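Local coordinates for protein putative TRAP PERIPLASMIC SOLUTE BINDING PROTEIN (Haemophilus influenzae, PDB 4PBQ) that binds L-gulonate in its pocket and probably delivers such sugar acids, as a periplasmic solute-binding protein, to a TRAP transporter, at residues D176-A180 / M181-P185; I149-N152 / K153-K157; I51-E54 / T55-Y59. All coordinates share one frame; numbering follows the deposited sequence.

Contact 1 (D176-A180 / M181-P185); sequences DWAKA and MNINP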
loop_
_atom_site.group_PDB
_atom_site.type_symbol
_atom_site.label_atom_id
_atom_site.label_comp_id
_atom_site.label_asym_id
_atom_site.label_seq_id
_atom_site.Cartn_x
_atom_site.Cartn_y
_atom_site.Cartn_z
ATOM N N ASP A 176 10.434 0.361 -12.808
ATOM C CA ASP A 176 10.540 1.490 -13.745
ATOM C C ASP A 176 10.782 2.836 -13.049
ATOM O O ASP A 176 11.589 3.658 -13.512
ATOM C CB ASP A 176 9.297 1.550 -14.627
ATOM C CG ASP A 176 9.167 0.349 -15.547
ATOM O OD1 ASP A 176 10.174 -0.368 -15.807
ATOM O OD2 ASP A 176 8.043 0.147 -16.036
ATOM N N TRP A 177 10.087 3.059 -11.937
ATOM C CA TRP A 177 10.295 4.259 -11.136
ATOM C C TRP A 177 11.768 4.369 -10.729
ATOM O O TRP A 177 12.412 5.412 -10.896
ATOM C CB TRP A 177 9.372 4.256 -9.897
ATOM C CG TRP A 177 9.825 5.248 -8.873
ATOM C CD1 TRP A 177 9.564 6.586 -8.860
ATOM C CD2 TRP A 177 10.657 4.989 -7.733
ATOM N NE1 TRP A 177 10.190 7.185 -7.800
ATOM C CE2 TRP A 177 10.867 6.224 -7.085
ATOM C CE3 TRP A 177 11.261 3.836 -7.213
ATOM C CZ2 TRP A 177 11.655 6.344 -5.942
ATOM C CZ3 TRP A 177 12.041 3.954 -6.060
ATOM C CH2 TRP A 177 12.217 5.197 -5.436
ATOM N N ALA A 178 12.325 3.272 -10.226
ATOM C CA ALA A 178 13.694 3.294 -9.751
ATOM C C ALA A 178 14.651 3.598 -10.896
ATOM O O ALA A 178 15.549 4.401 -10.743
ATOM C CB ALA A 178 14.062 1.997 -9.076
ATOM N N LYS A 179 14.420 2.993 -12.045
ATOM C CA LYS A 179 15.292 3.261 -13.194
ATOM C C LYS A 179 15.187 4.711 -13.667
ATOM O O LYS A 179 16.163 5.300 -14.151
ATOM C CB LYS A 179 14.989 2.277 -14.330
ATOM C CG LYS A 179 15.320 0.811 -13.934
ATOM C CD LYS A 179 14.975 -0.182 -15.009
ATOM C CE LYS A 179 16.000 -0.097 -16.131
ATOM N NZ LYS A 179 16.031 -1.341 -16.911
ATOM N N ALA A 180 14.008 5.304 -13.549
ATOM C CA ALA A 180 13.843 6.714 -13.914
ATOM C C ALA A 180 14.623 7.643 -12.974
ATOM O O ALA A 180 14.965 8.774 -13.348
ATOM C CB ALA A 180 12.349 7.100 -13.930
HETATM N N MSE A 181 14.877 7.163 -11.755
HETATM C CA MSE A 181 15.682 7.875 -10.757
HETATM C C MSE A 181 17.189 7.599 -10.897
HETATM O O MSE A 181 17.985 8.145 -10.147
HETATM C CB MSE A 181 15.252 7.513 -9.333
HETATM C CG MSE A 181 13.781 7.818 -8.969
HETATM SE SE MSE A 181 13.288 9.694 -9.213
HETATM C CE MSE A 181 12.002 9.513 -10.660
ATOM N N ASN A 182 17.561 6.783 -11.882
ATOM C CA ASN A 182 18.927 6.289 -12.081
ATOM C C ASN A 182 19.383 5.401 -10.917
ATOM O O ASN A 182 20.580 5.300 -10.629
ATOM C CB ASN A 182 19.916 7.451 -12.320
ATOM C CG ASN A 182 21.121 7.022 -13.121
ATOM O OD1 ASN A 182 21.099 5.981 -13.776
ATOM N ND2 ASN A 182 22.182 7.829 -13.085
ATOM N N ILE A 183 18.401 4.800 -10.234
ATOM C CA ILE A 183 18.638 3.798 -9.198
ATOM C C ILE A 183 18.679 2.410 -9.829
ATOM O O ILE A 183 17.976 2.169 -10.804
ATOM C CB ILE A 183 17.510 3.848 -8.146
ATOM C CG1 ILE A 183 17.529 5.177 -7.378
ATOM C CG2 ILE A 183 17.619 2.664 -7.175
ATOM C CD1 ILE A 183 16.272 5.414 -6.532
ATOM N N ASN A 184 19.489 1.498 -9.268
ATOM C CA ASN A 184 19.503 0.083 -9.685
ATOM C C ASN A 184 18.525 -0.728 -8.820
ATOM O O ASN A 184 18.840 -1.023 -7.683
ATOM C CB ASN A 184 20.901 -0.525 -9.529
ATOM C CG ASN A 184 21.969 0.238 -10.318
ATOM O OD1 ASN A 184 21.711 0.717 -11.420
ATOM N ND2 ASN A 184 23.168 0.350 -9.753
ATOM N N PRO A 185 17.352 -1.069 -9.353
ATOM C CA PRO A 185 16.354 -1.805 -8.568
ATOM C C PRO A 185 16.616 -3.293 -8.568
ATOM O O PRO A 185 17.170 -3.830 -9.512
ATOM C CB PRO A 185 15.065 -1.517 -9.321
ATOM C CG PRO A 185 15.525 -1.466 -10.765
ATOM C CD PRO A 185 16.849 -0.772 -10.713
#
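M181 packs back on W177 at the end of helix 172-180, where a Schellman motif turns the chain into strand 184-187 of a beta-alpha-beta unit. The N of M181 donates to W177 O at 3.1 Å, and its side chain, bent at chi2 (-57°), turns back over the indole: M181 CG lies 3.7 Å above one face of the W177 ring, offset toward the rim. This is a CH-pi contact, extended by SE, which sits obliquely to the five-membered ring as a Met-aromatic contact; beyond it M181 reaches A301 and S302 of helix 292-312. N182 N donates to K179 O at 3.0 Å, and the positive phi of N182 (64°) then turns the chain so that I183 N reaches A178 O at 2.9 Å, the 6→1 bond of the Schellman motif, while I183 CB rests 4.0 Å from A178 CB. The selenomethionine and I183 also meet F161, so the turn is packed on its buried side. P185 finishes the reversal with its ring across the K179 chain at about a right angle: P185 CD approaches K179 CG at 3.9 Å, and P185 CB meets A178 CB at 3.7 Å.

Contact 2 (I149-N152 / K153-K157); sequences ISSN and KKLEK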
loop_
_atom_site.group_PDB
_atom_site.type_symbol
_atom_site.label_atom_id
_atom_site.label_comp_id
_atom_site.label_asym_id
_atom_site.label_seq_id
_atom_site.Cartn_x
_atom_site.Cartn_y
_atom_site.Cartn_z
ATOM N N ILE A 149 12.365 6.582 1.229
ATOM C CA ILE A 149 13.518 5.720 0.963
ATOM C C ILE A 149 14.381 5.532 2.202
ATOM O O ILE A 149 14.820 6.496 2.816
ATOM C CB ILE A 149 14.396 6.332 -0.151
ATOM C CG1 ILE A 149 13.580 6.467 -1.442
ATOM C CG2 ILE A 149 15.632 5.468 -0.381
ATOM C CD1 ILE A 149 14.281 7.292 -2.528
ATOM N N SER A 150 14.586 4.286 2.603
ATOM C CA SER A 150 15.534 3.988 3.647
ATOM C C SER A 150 16.834 3.509 2.992
ATOM O O SER A 150 16.807 2.891 1.938
ATOM C CB SER A 150 14.995 2.956 4.625
ATOM O OG SER A 150 14.833 1.681 4.057
ATOM N N SER A 151 17.962 3.783 3.623
ATOM C CA SER A 151 19.227 3.617 2.941
ATOM C C SER A 151 20.407 3.603 3.892
ATOM O O SER A 151 20.447 4.368 4.854
ATOM C CB SER A 151 19.404 4.777 1.951
ATOM O OG SER A 151 20.631 4.644 1.284
ATOM N N ASN A 152 21.409 2.782 3.581
ATOM C CA ASN A 152 22.684 2.815 4.287
ATOM C C ASN A 152 23.502 4.025 3.863
ATOM O O ASN A 152 24.453 4.389 4.532
ATOM C CB ASN A 152 23.520 1.583 3.982
ATOM C CG ASN A 152 22.901 0.303 4.497
ATOM O OD1 ASN A 152 22.203 0.302 5.504
ATOM N ND2 ASN A 152 23.167 -0.792 3.812
ATOM N N LYS A 153 23.127 4.605 2.727
ATOM C CA LYS A 153 23.879 5.689 2.106
ATOM C C LYS A 153 23.081 6.991 2.177
ATOM O O LYS A 153 21.908 7.006 1.865
ATOM C CB LYS A 153 24.139 5.356 0.624
ATOM C CG LYS A 153 25.075 4.163 0.351
ATOM C CD LYS A 153 25.165 3.875 -1.157
ATOM C CE LYS A 153 26.093 2.702 -1.498
ATOM N NZ LYS A 153 25.852 2.180 -2.903
ATOM N N LYS A 154 23.733 8.095 2.532
ATOM C CA LYS A 154 23.057 9.377 2.549
ATOM C C LYS A 154 22.649 9.810 1.128
ATOM O O LYS A 154 23.445 9.732 0.196
ATOM C CB LYS A 154 23.949 10.419 3.220
ATOM C CG LYS A 154 23.445 11.836 3.127
ATOM C CD LYS A 154 24.425 12.827 3.773
ATOM C CE LYS A 154 24.080 13.082 5.225
ATOM N NZ LYS A 154 24.891 14.208 5.795
ATOM N N LEU A 155 21.400 10.239 0.973
ATOM C CA LEU A 155 20.909 10.747 -0.301
ATOM C C LEU A 155 20.314 12.140 -0.103
ATOM O O LEU A 155 19.313 12.297 0.595
ATOM C CB LEU A 155 19.842 9.812 -0.884
ATOM C CG LEU A 155 20.185 8.318 -0.896
ATOM C CD1 LEU A 155 18.941 7.520 -1.248
ATOM C CD2 LEU A 155 21.331 8.030 -1.883
ATOM N N GLU A 156 20.911 13.161 -0.719
ATOM C CA GLU A 156 20.396 14.519 -0.544
ATOM C C GLU A 156 20.362 15.316 -1.842
ATOM O O GLU A 156 19.985 16.485 -1.847
ATOM C CB GLU A 156 21.192 15.270 0.538
ATOM C CG GLU A 156 22.669 15.382 0.268
ATOM C CD GLU A 156 23.494 15.665 1.536
ATOM O OE1 GLU A 156 24.721 15.437 1.499
ATOM O OE2 GLU A 156 22.930 16.114 2.557
ATOM N N LYS A 157 20.732 14.667 -2.941
ATOM C CA LYS A 157 20.618 15.277 -4.255
ATOM C C LYS A 157 20.495 14.167 -5.288
ATOM O O LYS A 157 20.837 13.016 -5.025
ATOM C CB LYS A 157 21.832 16.169 -4.554
ATOM C CG LYS A 157 23.140 15.411 -4.643
ATOM C CD LYS A 157 24.334 16.335 -4.858
ATOM C CE LYS A 157 25.647 15.555 -4.828
ATOM N NZ LYS A 157 25.965 14.963 -3.474
#
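S151 and K153 join across the bend where strand 136-151 ends and an irregular loop sets out toward strand 165-168; the contact is the end of a beta strand running into that loop, with one side-chain-to-backbone hydrogen bond and one apolar pair between the segments. The polar part centres on the hydroxyl of S151. OG donates to K153 O at 2.7 Å, lying in the carbonyl plane on a lone pair, with a C=O...O angle of 120°. The chi1 of S151, 180°, sets OG opposite its own N and on the side of its carbonyl carbon, from where it can follow the chain forward to the carbonyl two residues on. The bond supplies the hydroxyl of this buried serine with a backbone acceptor. The K153 side chain leaves the bend extended, and its ammonium forms a salt bridge with D203, whose backbone pairs with N152; the corner is thereby tied to the residue just before strand 204-208. Backbone bonds of S151 with Y223 and of I149 with I225 join the other edge of the strand to strand 223-225.

The apolar part lies on the inner side of the bend. L155, three residues beyond the last residue of the first segment, turns back toward the strand and packs also on I225 and L164. I149 and L155 cross at about a right angle, touching through their branches: I149 CG2 to L155 CD1, 4.0 Å.

Contact 3 (I51-E54 / T55-Y59); sequences IENE and TNHKY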
loop_
_atom_site.group_PDB
_atom_site.type_symbol
_atom_site.label_atom_id
_atom_site.label_comp_id
_atom_site.label_asym_id
_atom_site.label_seq_id
_atom_site.Cartn_x
_atom_site.Cartn_y
_atom_site.Cartn_z
ATOM N N ILE A 51 -18.815 -7.027 12.595
ATOM C CA ILE A 51 -19.394 -8.170 11.909
ATOM C C ILE A 51 -19.785 -9.273 12.897
ATOM O O ILE A 51 -20.910 -9.797 12.849
ATOM C CB ILE A 51 -18.432 -8.706 10.845
ATOM C CG1 ILE A 51 -18.422 -7.751 9.645
ATOM C CG2 ILE A 51 -18.846 -10.090 10.371
ATOM C CD1 ILE A 51 -17.229 -7.965 8.681
ATOM N N GLU A 52 -18.884 -9.618 13.806
ATOM C CA GLU A 52 -19.145 -10.770 14.679
ATOM C C GLU A 52 -20.320 -10.456 15.613
ATOM O O GLU A 52 -21.195 -11.299 15.846
ATOM C CB GLU A 52 -17.866 -11.136 15.451
ATOM C CG GLU A 52 -16.767 -11.669 14.522
ATOM C CD GLU A 52 -15.501 -12.130 15.237
ATOM O OE1 GLU A 52 -15.358 -11.921 16.462
ATOM O OE2 GLU A 52 -14.627 -12.707 14.551
ATOM N N ASN A 53 -20.369 -9.240 16.136
ATOM C CA ASN A 53 -21.488 -8.873 17.011
ATOM C C ASN A 53 -22.824 -8.713 16.292
ATOM O O ASN A 53 -23.853 -9.212 16.745
ATOM C CB ASN A 53 -21.179 -7.592 17.777
ATOM C CG ASN A 53 -20.178 -7.802 18.891
ATOM O OD1 ASN A 53 -20.229 -8.801 19.605
ATOM N ND2 ASN A 53 -19.276 -6.844 19.062
ATOM N N GLU A 54 -22.827 -7.990 15.189
ATOM C CA GLU A 54 -24.071 -7.631 14.537
ATOM C C GLU A 54 -24.639 -8.719 13.617
ATOM O O GLU A 54 -25.742 -8.570 13.092
ATOM C CB GLU A 54 -23.898 -6.284 13.831
ATOM C CG GLU A 54 -23.526 -5.199 14.836
ATOM C CD GLU A 54 -23.433 -3.786 14.276
ATOM O OE1 GLU A 54 -24.032 -3.521 13.214
ATOM O OE2 GLU A 54 -22.753 -2.945 14.931
ATOM N N THR A 55 -23.910 -9.823 13.441
ATOM C CA THR A 55 -24.459 -10.976 12.729
ATOM C C THR A 55 -24.715 -12.147 13.673
ATOM O O THR A 55 -24.762 -13.304 13.248
ATOM C CB THR A 55 -23.538 -11.467 11.590
ATOM O OG1 THR A 55 -22.353 -12.084 12.132
ATOM C CG2 THR A 55 -23.176 -10.331 10.660
ATOM N N ASN A 56 -24.878 -11.867 14.961
ATOM C CA ASN A 56 -25.175 -12.943 15.905
ATOM C C ASN A 56 -24.101 -14.031 15.813
ATOM O O ASN A 56 -24.387 -15.221 15.946
ATOM C CB ASN A 56 -26.555 -13.532 15.587
ATOM C CG ASN A 56 -27.010 -14.579 16.610
ATOM O OD1 ASN A 56 -26.604 -14.551 17.772
ATOM N ND2 ASN A 56 -27.844 -15.520 16.159
ATOM N N HIS A 57 -22.879 -13.609 15.524
ATOM C CA HIS A 57 -21.728 -14.503 15.456
ATOM C C HIS A 57 -21.807 -15.588 14.359
ATOM O O HIS A 57 -21.173 -16.637 14.453
ATOM C CB HIS A 57 -21.506 -15.115 16.837
ATOM C CG HIS A 57 -21.059 -14.113 17.853
ATOM N ND1 HIS A 57 -21.938 -13.432 18.672
ATOM C CD2 HIS A 57 -19.824 -13.641 18.151
ATOM C CE1 HIS A 57 -21.260 -12.603 19.445
ATOM N NE2 HIS A 57 -19.976 -12.712 19.148
ATOM N N LYS A 58 -22.541 -15.285 13.294
ATOM C CA LYS A 58 -22.695 -16.180 12.139
ATOM C C LYS A 58 -21.428 -16.201 11.284
ATOM O O LYS A 58 -21.186 -17.154 10.524
ATOM C CB LYS A 58 -23.844 -15.668 11.283
ATOM C CG LYS A 58 -24.088 -16.434 10.001
ATOM C CD LYS A 58 -25.329 -15.904 9.293
ATOM C CE LYS A 58 -25.593 -16.624 7.976
ATOM N NZ LYS A 58 -26.877 -16.149 7.358
ATOM N N TYR A 59 -20.655 -15.122 11.385
ATOM C CA TYR A 59 -19.356 -15.016 10.712
ATOM C C TYR A 59 -18.286 -14.772 11.750
ATOM O O TYR A 59 -18.488 -14.027 12.699
ATOM C CB TYR A 59 -19.325 -13.867 9.675
ATOM C CG TYR A 59 -20.420 -14.005 8.673
ATOM C CD1 TYR A 59 -21.676 -13.508 8.944
ATOM C CD2 TYR A 59 -20.221 -14.679 7.478
ATOM C CE1 TYR A 59 -22.718 -13.657 8.061
ATOM C CE2 TYR A 59 -21.269 -14.837 6.576
ATOM C CZ TYR A 59 -22.514 -14.314 6.876
ATOM O OH TYR A 59 -23.561 -14.469 5.985
HETATM O O HOH W 1 -18.590 -10.775 20.448
#
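T55 and I51 make a local helix-end contact, in which the last turn of helix 38-54 is closed by a Schellman motif and runs through a type I' turn, T55 to K58, into strand 59-64. The bonds support this assignment: H57 N reaches E52 O at 2.9 Å, and N56, with positive phi (55°), gives a weak bond from its N to N53 O. T55 adds its side chain. Its hydroxyl lies between its own N and carbonyl carbon (chi1 71°), which brings OG1 to I51 O at 2.8 Å, a carbonyl that also receives a weak bond from T55 N.

The imidazole of H57 folds back on the helix end. E52 O stands 3.4 Å above its plane, over the centre of the ring, while N53 lies alongside, its amide almost perpendicular to the imidazole. A water bridges the two side chains, donating to N53 OD1 and hydrogen-bonded to H57 NE2 in the ring plane, at 2.7 Å from each. On the buried side, I51 CG2 meets Y59 CB at 3.9 Å, and both residues also pack on F254 of helix 248-281, the Y59 ring edge-to-face.

The E52 carboxylate is engaged by K48 and by the backbone of I61. E52 O serves both the H57 amide and the face of its ring; the partial negative charge of this oxygen, at a helix C-terminus, may favour a protonated imidazole, though the charge of H57 is not established.

How the contacts relate
Contacts 1 and 2 are neighbours, their centres 14 Å apart, and they touch through packing of W177 CH2 on I149 CD1 at 4.1 Å. Contact 2 comes first in the chain, and the loop that leaves it leads to strand 165-168, the first strand of the beta-alpha-beta unit that contact 1 completes. Neither contributes a residue to the ligand pocket: the side chains of W177 and I149 are about 10 Å and 12 Å from bound L-gulonate. Contact 3 lies on the opposite side of the chain's centre, 47 Å from contact 1 and 48 Å from contact 2 between centres. Contacts 1 and 3 both end a helix with a Schellman motif.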